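PDB 3TC9: IPT/TIG domain-containing protein, which is of unknown function but, as a six-bladed beta-propeller joined to an immunoglobulin-like domain, probably serves as an auxiliary nutrient-binding protein. Local coordinates for residues B[142-146]-B[147-151]; B[232-235]-B[236-239]; B[405-408]-B[409-412]. All coordinates share one frame; numbering follows the deposited sequence.

Interaction 1. Residues B[142-146]-B[147-151]; sequences LSFDP and KNHNH
D145 OD1 is gripped by two groups: the backbone N of K147 donates to it at 2.9 Å, from well above the carboxylate plane, and R212 adds a salt bridge from outside the segments. With CG anti to the backbone N (chi1 178°), the carboxylate folds back over the turn that its own residue starts. Its other oxygen, OD2, takes a hydrogen bond from a water that sits at the edge of the H151 ring, 2.8 Å from H151 ND1. The backbone closes the loop twice, D145 N donating almost straight to H151 O at 2.9 Å and N148 N reaching D145 O at 3.1 Å. Beside this polar frame F144 and H149 stack face to face, centroids 4.2 Å apart and planes 29° from parallel, with H149 CE1 over the middle of the phenyl ring; H149 NE2 bonds to D407. Were F144 cut back to an alanine, the imidazole of H149 would probably lose the ring stacked on its face, leaving a gap beside V405 and R410. Two successive type I turns, D145 to N148 and N148 to H151, the second begun by an Asx turn at N148, thus join neighbouring antiparallel strands of a propeller blade.

Interaction 2. Residues B[232-235]-B[236-239]; sequences ETHP and INGE
H234, I236 and E239 carry the loop of a beta-hairpin, H234 to E239, which turns the chain from strand 231-233 into strand 240-244 of one propeller blade. The H234 ring lies inside the bend. A chi1 of -173° turns the imidazole away from its own backbone N and back over the loop, until H234 ND1 receives the backbone N-H of N237 at 2.9 Å; the bond is practically straight (177°) and lies close to the ring plane. Because NE2 is hydrogen-bonded to the carbonyl of G281, the imidazole is tied down at both nitrogens and its rotation is fixed. Aromatic neighbours add to this hold: Y299 stacks on the ring, while F277 and W301 meet it edge to face.

I236 crosses the imidazole at a slant, its CB 3.7 Å from H234 CE1, and its CG1 branch turns back against the carbonyl carbon of P235. E239 approaches from the far end of the loop. E239 CG sits in the crowded position between backbone N and carbonyl carbon, and a second bend at chi2 brings the carboxylate alongside H234, its plane only 13° from that of the ring. E239 OE1 comes within 3.6 Å of H234 CB, a van der Waals contact, while OE2 is hydrogen-bonded to the hydroxyls of Y299 and Y241.

The backbone supports these side chains. G238 N donates to H234 O at 3.0 Å, an alpha-turn bond, and G238 adopts a positive phi, easily reached by glycine, that steers the chain into the returning strand. There E239 O is shared: it accepts H234 N at 2.8 Å, in the carbonyl plane, and also meets the CA-H of T233, with T233 CA 3.1 Å from that same oxygen.

Interaction 3. Residues B[405-408]-B[409-412]; sequences VYDE and EREC
Y406 leans across toward the returning chain, its CD1 3.4 Å from the carbonyl oxygen of C412, while its OH rests 3.8 Å from the CA of E411. Within the turn it is backbone atoms that the tyrosine meets; outside it, the ring of F413 packs against it.

D407, next in line, does most of the work. Its backbone N meets C412 O at 2.7 Å, and its carbonyl oxygen takes C412 N in return at 3.2 Å, making an antiparallel hydrogen-bonded pair. The carboxylate, which a chi1 of -171° carries over the turn, divides its tasks. D407 OD1 accepts R410 N at 3.0 Å from far above the carboxylate plane, together with a weak, bent bond from E409 N; H149 NE2 is its donor from outside. D407 OD2 offers its syn lone pair to R410 NH1 in a 2.7 Å salt bridge that lies in the guanidinium plane, although the two flat groups stand 77° apart. R410 makes a cation-pi contact with F166, so the ion pair is flanked by an aromatic ring.

E408 points away from the returning chain, but its carbonyl oxygen touches E411 CG at 3.6 Å. Beyond it, where phi and psi of E411 are both near 50°, E411 and C412 together stand opposite the single residue D407, a G1 beta bulge at the end of a tight hairpin between adjacent strands of a propeller blade.

Each interaction is a turn linking neighbouring antiparallel strands, and each belongs to a different propeller blade. Along the chain they follow in series. Interactions 1 and 2 lie on the same side of the chain's centre, their own centres about 17 Å apart; the blade running from strand 181-186 to strand 219-224 intervenes in sequence. Interaction 3 sits in the blade where strand 107-113 joins the final strands, the usual way a beta-propeller ring is locked. It touches interaction 1, about 11 Å away between centres, at that junction: H149 NE2 lies 2.6 Å from D407 OD1, probably hydrogen-bonded, tying the closing blade to its neighbour. Interaction 2, about 22 Å from interaction 3 between centres, stands apart.

Interaction 1. Residues B[142-146]-B[147-151]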
ATOM      1  N   LEU B 142     -19.706   3.124 -13.312  1.00 35.80           N
ATOM      2  CA  LEU B 142     -19.225   1.782 -12.986  1.00 35.67           C
ATOM      3  C   LEU B 142     -19.268   1.602 -11.471  1.00 39.24           C
ATOM      4  O   LEU B 142     -18.861   2.515 -10.745  1.00 36.74           O
ATOM      5  CB  LEU B 142     -17.802   1.569 -13.544  1.00 34.82           C
ATOM      6  CG  LEU B 142     -17.693   1.415 -15.061  1.00 39.00           C
ATOM      7  CD1 LEU B 142     -16.279   1.685 -15.552  1.00 36.74           C
ATOM      8  CD2 LEU B 142     -18.058   0.022 -15.483  1.00 44.86           C
ATOM      9  N   SER B 143     -19.808   0.452 -10.991  1.00 36.71           N
ATOM     10  CA  SER B 143     -19.954   0.186  -9.556  1.00 36.56           C
ATOM     11  C   SER B 143     -19.900  -1.301  -9.247  1.00 41.73           C
ATOM     12  O   SER B 143     -20.686  -2.091  -9.793  1.00 42.21           O
ATOM     13  CB  SER B 143     -21.269   0.769  -9.044  1.00 37.46           C
ATOM     14  OG  SER B 143     -21.494   0.449  -7.685  1.00 44.85           O
ATOM     15  N   PHE B 144     -18.970  -1.676  -8.359  1.00 37.17           N
ATOM     16  CA  PHE B 144     -18.846  -3.048  -7.888  1.00 37.17           C
ATOM     17  C   PHE B 144     -19.973  -3.366  -6.924  1.00 41.61           C
ATOM     18  O   PHE B 144     -20.452  -2.486  -6.214  1.00 40.23           O
ATOM     19  CB  PHE B 144     -17.487  -3.262  -7.181  1.00 38.28           C
ATOM     20  CG  PHE B 144     -16.367  -3.603  -8.119  1.00 39.58           C
ATOM     21  CD1 PHE B 144     -16.313  -4.853  -8.741  1.00 41.35           C
ATOM     22  CD2 PHE B 144     -15.376  -2.667  -8.418  1.00 41.48           C
ATOM     23  CE1 PHE B 144     -15.298  -5.156  -9.646  1.00 41.57           C
ATOM     24  CE2 PHE B 144     -14.351  -2.973  -9.322  1.00 42.80           C
ATOM     25  CZ  PHE B 144     -14.323  -4.214  -9.929  1.00 41.19           C
ATOM     26  N   ASP B 145     -20.374  -4.628  -6.867  1.00 40.62           N
ATOM     27  CA  ASP B 145     -21.322  -5.077  -5.864  1.00 41.64           C
ATOM     28  C   ASP B 145     -20.539  -5.115  -4.535  1.00 47.02           C
ATOM     29  O   ASP B 145     -19.492  -5.772  -4.490  1.00 45.33           O
ATOM     30  CB  ASP B 145     -21.893  -6.455  -6.249  1.00 43.54           C
ATOM     31  CG  ASP B 145     -22.870  -7.088  -5.271  1.00 54.28           C
ATOM     32  OD1 ASP B 145     -22.961  -6.610  -4.110  1.00 53.21           O
ATOM     33  OD2 ASP B 145     -23.514  -8.091  -5.647  1.00 63.29           O
ATOM     34  N   PRO B 146     -20.964  -4.370  -3.475  1.00 45.20           N
ATOM     35  CA  PRO B 146     -20.192  -4.388  -2.217  1.00 45.55           C
ATOM     36  C   PRO B 146     -20.079  -5.782  -1.584  1.00 51.67           C
ATOM     37  O   PRO B 146     -19.124  -6.016  -0.841  1.00 52.08           O
ATOM     38  CB  PRO B 146     -20.987  -3.434  -1.306  1.00 47.66           C
ATOM     39  CG  PRO B 146     -21.774  -2.569  -2.243  1.00 51.14           C
ATOM     40  CD  PRO B 146     -22.150  -3.495  -3.350  1.00 46.67           C
ATOM     41  N   LYS B 147     -21.020  -6.706  -1.893  1.00 48.64           N
ATOM     42  CA  LYS B 147     -21.033  -8.068  -1.342  1.00 49.82           C
ATOM     43  C   LYS B 147     -20.407  -9.084  -2.290  1.00 53.66           C
ATOM     44  O   LYS B 147     -20.274 -10.260  -1.939  1.00 54.80           O
ATOM     45  CB  LYS B 147     -22.467  -8.500  -0.995  1.00 54.61           C
ATOM     46  CG  LYS B 147     -23.177  -7.624   0.035  1.00 75.91           C
ATOM     47  CD  LYS B 147     -22.679  -7.861   1.442  1.00 89.43           C
ATOM     48  CE  LYS B 147     -23.527  -7.170   2.465  1.00100.38           C
ATOM     49  NZ  LYS B 147     -22.812  -7.128   3.749  1.00108.73           N
ATOM     50  N   ASN B 148     -20.041  -8.650  -3.499  1.00 48.86           N
ATOM     51  CA  ASN B 148     -19.414  -9.546  -4.468  1.00 47.14           C
ATOM     52  C   ASN B 148     -18.501  -8.752  -5.388  1.00 47.86           C
ATOM     53  O   ASN B 148     -18.959  -8.146  -6.354  1.00 44.83           O
ATOM     54  CB  ASN B 148     -20.451 -10.339  -5.267  1.00 45.43           C
ATOM     55  CG  ASN B 148     -19.867 -11.492  -6.037  1.00 58.62           C
ATOM     56  OD1 ASN B 148     -18.647 -11.627  -6.210  1.00 54.86           O
ATOM     57  ND2 ASN B 148     -20.730 -12.368  -6.500  1.00 46.44           N
ATOM     58  N   HIS B 149     -17.196  -8.797  -5.092  1.00 44.49           N
ATOM     59  CA  HIS B 149     -16.177  -8.098  -5.846  1.00 42.01           C
ATOM     60  C   HIS B 149     -15.930  -8.739  -7.237  1.00 46.68           C
ATOM     61  O   HIS B 149     -15.139  -8.204  -8.036  1.00 45.48           O
ATOM     62  CB  HIS B 149     -14.873  -7.990  -5.038  1.00 42.04           C
ATOM     63  CG  HIS B 149     -14.024  -6.843  -5.489  1.00 43.54           C
ATOM     64  ND1 HIS B 149     -14.483  -5.532  -5.428  1.00 44.61           N
ATOM     65  CD2 HIS B 149     -12.806  -6.852  -6.067  1.00 43.49           C
ATOM     66  CE1 HIS B 149     -13.519  -4.796  -5.956  1.00 42.97           C
ATOM     67  NE2 HIS B 149     -12.493  -5.547  -6.355  1.00 42.55           N
ATOM     68  N   ASN B 150     -16.637  -9.837  -7.559  1.00 43.10           N
ATOM     69  CA  ASN B 150     -16.523 -10.415  -8.898  1.00 43.26           C
ATOM     70  C   ASN B 150     -17.574  -9.839  -9.814  1.00 45.86           C
ATOM     71  O   ASN B 150     -17.537 -10.109 -11.015  1.00 45.84           O
ATOM     72  CB  ASN B 150     -16.622 -11.948  -8.885  1.00 46.14           C
ATOM     73  CG  ASN B 150     -15.416 -12.614  -8.271  1.00 58.75           C
ATOM     74  OD1 ASN B 150     -14.273 -12.144  -8.395  1.00 48.49           O
ATOM     75  ND2 ASN B 150     -15.659 -13.701  -7.566  1.00 51.51           N
ATOM     76  N   HIS B 151     -18.516  -9.063  -9.257  1.00 41.16           N
ATOM     77  CA  HIS B 151     -19.621  -8.483 -10.008  1.00 40.84           C
ATOM     78  C   HIS B 151     -19.457  -6.975 -10.136  1.00 42.66           C
ATOM     79  O   HIS B 151     -19.534  -6.238  -9.153  1.00 39.33           O
ATOM     80  CB  HIS B 151     -20.968  -8.854  -9.354  1.00 43.28           C
ATOM     81  CG  HIS B 151     -21.304 -10.311  -9.485  1.00 48.06           C
ATOM     82  ND1 HIS B 151     -22.448 -10.847  -8.911  1.00 51.15           N
ATOM     83  CD2 HIS B 151     -20.641 -11.300 -10.130  1.00 49.44           C
ATOM     84  CE1 HIS B 151     -22.451 -12.122  -9.247  1.00 50.93           C
ATOM     85  NE2 HIS B 151     -21.369 -12.445  -9.956  1.00 50.37           N
TER
HETATM   86  O   HOH W   1     -24.385  -9.137  -7.936  1.00 54.02           O

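Interaction 2. Residues B[232-235]-B[236-239]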
ATOM      1  N   GLU B 232     -26.715   9.214  -4.592  1.00 44.70           N
ATOM      2  CA  GLU B 232     -25.610   8.610  -3.854  1.00 43.45           C
ATOM      3  C   GLU B 232     -26.006   8.436  -2.391  1.00 47.83           C
ATOM      4  O   GLU B 232     -26.591   9.344  -1.811  1.00 48.18           O
ATOM      5  CB  GLU B 232     -24.358   9.504  -3.995  1.00 43.66           C
ATOM      6  CG  GLU B 232     -23.195   9.240  -3.052  1.00 55.80           C
ATOM      7  CD  GLU B 232     -22.275   8.066  -3.333  1.00 79.00           C
ATOM      8  OE1 GLU B 232     -22.785   6.943  -3.568  1.00 75.01           O
ATOM      9  OE2 GLU B 232     -21.041   8.252  -3.198  1.00 60.75           O
ATOM     10  N   THR B 233     -25.689   7.273  -1.805  1.00 42.87           N
ATOM     11  CA  THR B 233     -25.962   7.003  -0.399  1.00 42.76           C
ATOM     12  C   THR B 233     -24.757   7.376   0.458  1.00 45.37           C
ATOM     13  O   THR B 233     -23.629   7.316  -0.033  1.00 43.96           O
ATOM     14  CB  THR B 233     -26.328   5.525  -0.188  1.00 48.43           C
ATOM     15  OG1 THR B 233     -25.356   4.709  -0.841  1.00 51.03           O
ATOM     16  CG2 THR B 233     -27.720   5.186  -0.671  1.00 44.23           C
ATOM     17  N   HIS B 234     -24.984   7.742   1.740  1.00 43.66           N
ATOM     18  CA  HIS B 234     -23.898   8.016   2.691  1.00 42.98           C
ATOM     19  C   HIS B 234     -23.262   6.661   3.067  1.00 48.75           C
ATOM     20  O   HIS B 234     -24.004   5.724   3.391  1.00 49.34           O
ATOM     21  CB  HIS B 234     -24.374   8.801   3.921  1.00 43.54           C
ATOM     22  CG  HIS B 234     -23.239   9.227   4.800  1.00 46.30           C
ATOM     23  ND1 HIS B 234     -22.800   8.437   5.841  1.00 48.17           N
ATOM     24  CD2 HIS B 234     -22.438  10.309   4.712  1.00 47.64           C
ATOM     25  CE1 HIS B 234     -21.775   9.076   6.375  1.00 47.60           C
ATOM     26  NE2 HIS B 234     -21.524  10.211   5.734  1.00 47.64           N
ATOM     27  N   PRO B 235     -21.918   6.492   2.982  1.00 44.59           N
ATOM     28  CA  PRO B 235     -21.345   5.154   3.208  1.00 44.60           C
ATOM     29  C   PRO B 235     -21.430   4.628   4.642  1.00 53.23           C
ATOM     30  O   PRO B 235     -21.252   3.414   4.835  1.00 55.06           O
ATOM     31  CB  PRO B 235     -19.883   5.301   2.745  1.00 45.00           C
ATOM     32  CG  PRO B 235     -19.584   6.754   2.865  1.00 48.28           C
ATOM     33  CD  PRO B 235     -20.877   7.462   2.559  1.00 44.48           C
ATOM     34  N   ILE B 236     -21.739   5.490   5.633  1.00 50.03           N
ATOM     35  CA  ILE B 236     -21.832   5.053   7.021  1.00 50.73           C
ATOM     36  C   ILE B 236     -23.300   5.088   7.512  1.00 57.41           C
ATOM     37  O   ILE B 236     -23.761   4.104   8.109  1.00 58.68           O
ATOM     38  CB  ILE B 236     -20.883   5.891   7.935  1.00 53.48           C
ATOM     39  CG1 ILE B 236     -19.429   6.007   7.375  1.00 52.24           C
ATOM     40  CG2 ILE B 236     -20.943   5.483   9.441  1.00 54.35           C
ATOM     41  CD1 ILE B 236     -18.571   4.726   7.272  1.00 58.37           C
ATOM     42  N   ASN B 237     -24.019   6.202   7.288  1.00 53.33           N
ATOM     43  CA  ASN B 237     -25.393   6.369   7.780  1.00 53.26           C
ATOM     44  C   ASN B 237     -26.489   5.887   6.786  1.00 55.89           C
ATOM     45  O   ASN B 237     -27.643   5.749   7.189  1.00 58.30           O
ATOM     46  CB  ASN B 237     -25.635   7.818   8.216  1.00 53.55           C
ATOM     47  CG  ASN B 237     -24.828   8.258   9.430  1.00 65.98           C
ATOM     48  OD1 ASN B 237     -24.495   7.464  10.318  1.00 57.03           O
ATOM     49  ND2 ASN B 237     -24.494   9.535   9.505  1.00 55.10           N
ATOM     50  N   GLY B 238     -26.125   5.611   5.538  1.00 48.91           N
ATOM     51  CA  GLY B 238     -27.031   5.043   4.545  1.00 48.44           C
ATOM     52  C   GLY B 238     -28.120   5.874   3.888  1.00 52.23           C
ATOM     53  O   GLY B 238     -28.838   5.332   3.047  1.00 52.89           O
ATOM     54  N   GLU B 239     -28.254   7.182   4.216  1.00 48.15           N
ATOM     55  CA  GLU B 239     -29.285   8.030   3.585  1.00 47.98           C
ATOM     56  C   GLU B 239     -28.908   8.403   2.120  1.00 50.67           C
ATOM     57  O   GLU B 239     -27.731   8.402   1.759  1.00 48.28           O
ATOM     58  CB  GLU B 239     -29.592   9.287   4.425  1.00 49.43           C
ATOM     59  CG  GLU B 239     -28.518  10.357   4.426  1.00 55.17           C
ATOM     60  CD  GLU B 239     -27.394  10.232   5.436  1.00 67.25           C
ATOM     61  OE1 GLU B 239     -27.221   9.146   6.029  1.00 51.16           O
ATOM     62  OE2 GLU B 239     -26.682  11.239   5.642  1.00 55.78           O
TER

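Interaction 3. Residues B[405-408]-B[409-412]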
ATOM      1  N   VAL B 405     -13.831   3.211 -12.337  1.00 28.95           N
ATOM      2  CA  VAL B 405     -13.815   2.625 -11.010  1.00 27.15           C
ATOM      3  C   VAL B 405     -12.388   2.128 -10.751  1.00 30.83           C
ATOM      4  O   VAL B 405     -11.734   1.650 -11.676  1.00 27.57           O
ATOM      5  CB  VAL B 405     -14.918   1.556 -10.773  1.00 31.68           C
ATOM      6  CG1 VAL B 405     -14.714   0.301 -11.623  1.00 31.54           C
ATOM      7  CG2 VAL B 405     -15.046   1.206  -9.292  1.00 31.90           C
ATOM      8  N   TYR B 406     -11.894   2.290  -9.512  1.00 30.14           N
ATOM      9  CA  TYR B 406     -10.607   1.721  -9.161  1.00 31.35           C
ATOM     10  C   TYR B 406     -10.875   0.348  -8.493  1.00 39.61           C
ATOM     11  O   TYR B 406     -11.742   0.236  -7.618  1.00 40.95           O
ATOM     12  CB  TYR B 406      -9.767   2.658  -8.270  1.00 33.21           C
ATOM     13  CG  TYR B 406      -8.414   2.069  -7.907  1.00 36.84           C
ATOM     14  CD1 TYR B 406      -7.447   1.842  -8.880  1.00 37.98           C
ATOM     15  CD2 TYR B 406      -8.121   1.698  -6.596  1.00 39.17           C
ATOM     16  CE1 TYR B 406      -6.232   1.226  -8.569  1.00 39.30           C
ATOM     17  CE2 TYR B 406      -6.908   1.075  -6.274  1.00 40.18           C
ATOM     18  CZ  TYR B 406      -5.967   0.852  -7.264  1.00 46.79           C
ATOM     19  OH  TYR B 406      -4.773   0.254  -6.970  1.00 53.53           O
ATOM     20  N   ASP B 407     -10.176  -0.702  -8.948  1.00 34.61           N
ATOM     21  CA  ASP B 407     -10.312  -2.030  -8.366  1.00 34.67           C
ATOM     22  C   ASP B 407      -9.098  -2.276  -7.467  1.00 41.47           C
ATOM     23  O   ASP B 407      -8.005  -2.513  -7.966  1.00 39.34           O
ATOM     24  CB  ASP B 407     -10.431  -3.092  -9.472  1.00 35.26           C
ATOM     25  CG  ASP B 407     -10.794  -4.479  -8.985  1.00 44.47           C
ATOM     26  OD1 ASP B 407     -10.465  -4.817  -7.822  1.00 44.22           O
ATOM     27  OD2 ASP B 407     -11.384  -5.232  -9.762  1.00 50.10           O
ATOM     28  N   GLU B 408      -9.287  -2.193  -6.145  1.00 42.63           N
ATOM     29  CA  GLU B 408      -8.220  -2.371  -5.148  1.00 43.79           C
ATOM     30  C   GLU B 408      -7.640  -3.792  -5.145  1.00 45.86           C
ATOM     31  O   GLU B 408      -6.443  -3.944  -4.970  1.00 43.48           O
ATOM     32  CB  GLU B 408      -8.716  -2.006  -3.740  1.00 46.22           C
ATOM     33  CG  GLU B 408      -8.959  -0.515  -3.578  1.00 63.17           C
ATOM     34  CD  GLU B 408      -9.320  -0.029  -2.187  1.00 99.58           C
ATOM     35  OE1 GLU B 408      -8.402   0.144  -1.349  1.00107.35           O
ATOM     36  OE2 GLU B 408     -10.516   0.271  -1.967  1.00 94.30           O
ATOM     37  N   GLU B 409      -8.475  -4.810  -5.376  1.00 44.89           N
ATOM     38  CA  GLU B 409      -8.070  -6.216  -5.391  1.00 46.01           C
ATOM     39  C   GLU B 409      -7.299  -6.565  -6.691  1.00 49.25           C
ATOM     40  O   GLU B 409      -6.279  -7.256  -6.639  1.00 48.88           O
ATOM     41  CB  GLU B 409      -9.316  -7.105  -5.221  1.00 49.03           C
ATOM     42  CG  GLU B 409      -9.050  -8.597  -5.010  1.00 68.89           C
ATOM     43  CD  GLU B 409      -9.798  -9.537  -5.944  1.00101.91           C
ATOM     44  OE1 GLU B 409     -11.045  -9.621  -5.838  1.00 85.86           O
ATOM     45  OE2 GLU B 409      -9.132 -10.208  -6.770  1.00106.44           O
ATOM     46  N   ARG B 410      -7.765  -6.069  -7.847  1.00 44.49           N
ATOM     47  CA  ARG B 410      -7.125  -6.330  -9.135  1.00 42.58           C
ATOM     48  C   ARG B 410      -6.063  -5.266  -9.459  1.00 46.64           C
ATOM     49  O   ARG B 410      -5.349  -5.419 -10.441  1.00 47.91           O
ATOM     50  CB  ARG B 410      -8.175  -6.465 -10.260  1.00 39.10           C
ATOM     51  CG  ARG B 410      -8.984  -7.754 -10.104  1.00 48.23           C
ATOM     52  CD  ARG B 410     -10.183  -7.910 -11.020  1.00 45.46           C
ATOM     53  NE  ARG B 410     -11.027  -9.016 -10.561  1.00 48.24           N
ATOM     54  CZ  ARG B 410     -12.127  -8.890  -9.819  1.00 55.35           C
ATOM     55  NH1 ARG B 410     -12.561  -7.690  -9.458  1.00 30.17           N
ATOM     56  NH2 ARG B 410     -12.809  -9.964  -9.446  1.00 49.92           N
ATOM     57  N   GLU B 411      -5.915  -4.235  -8.601  1.00 43.45           N
ATOM     58  CA  GLU B 411      -4.937  -3.120  -8.676  1.00 42.26           C
ATOM     59  C   GLU B 411      -4.946  -2.418 -10.051  1.00 42.55           C
ATOM     60  O   GLU B 411      -3.900  -2.182 -10.655  1.00 40.35           O
ATOM     61  CB  GLU B 411      -3.527  -3.596  -8.307  1.00 43.96           C
ATOM     62  CG  GLU B 411      -3.414  -4.081  -6.869  1.00 56.21           C
ATOM     63  CD  GLU B 411      -2.185  -4.918  -6.588  1.00 85.60           C
ATOM     64  OE1 GLU B 411      -2.152  -6.096  -7.014  1.00 87.60           O
ATOM     65  OE2 GLU B 411      -1.251  -4.393  -5.939  1.00 90.40           O
ATOM     66  N   CYS B 412      -6.139  -2.067 -10.524  1.00 38.79           N
ATOM     67  CA  CYS B 412      -6.279  -1.411 -11.820  1.00 38.06           C
ATOM     68  C   CYS B 412      -7.526  -0.547 -11.853  1.00 35.89           C
ATOM     69  O   CYS B 412      -8.388  -0.668 -10.996  1.00 34.30           O
ATOM     70  CB  CYS B 412      -6.318  -2.462 -12.932  1.00 39.08           C
ATOM     71  SG  CYS B 412      -7.769  -3.553 -12.871  1.00 43.78           S
TER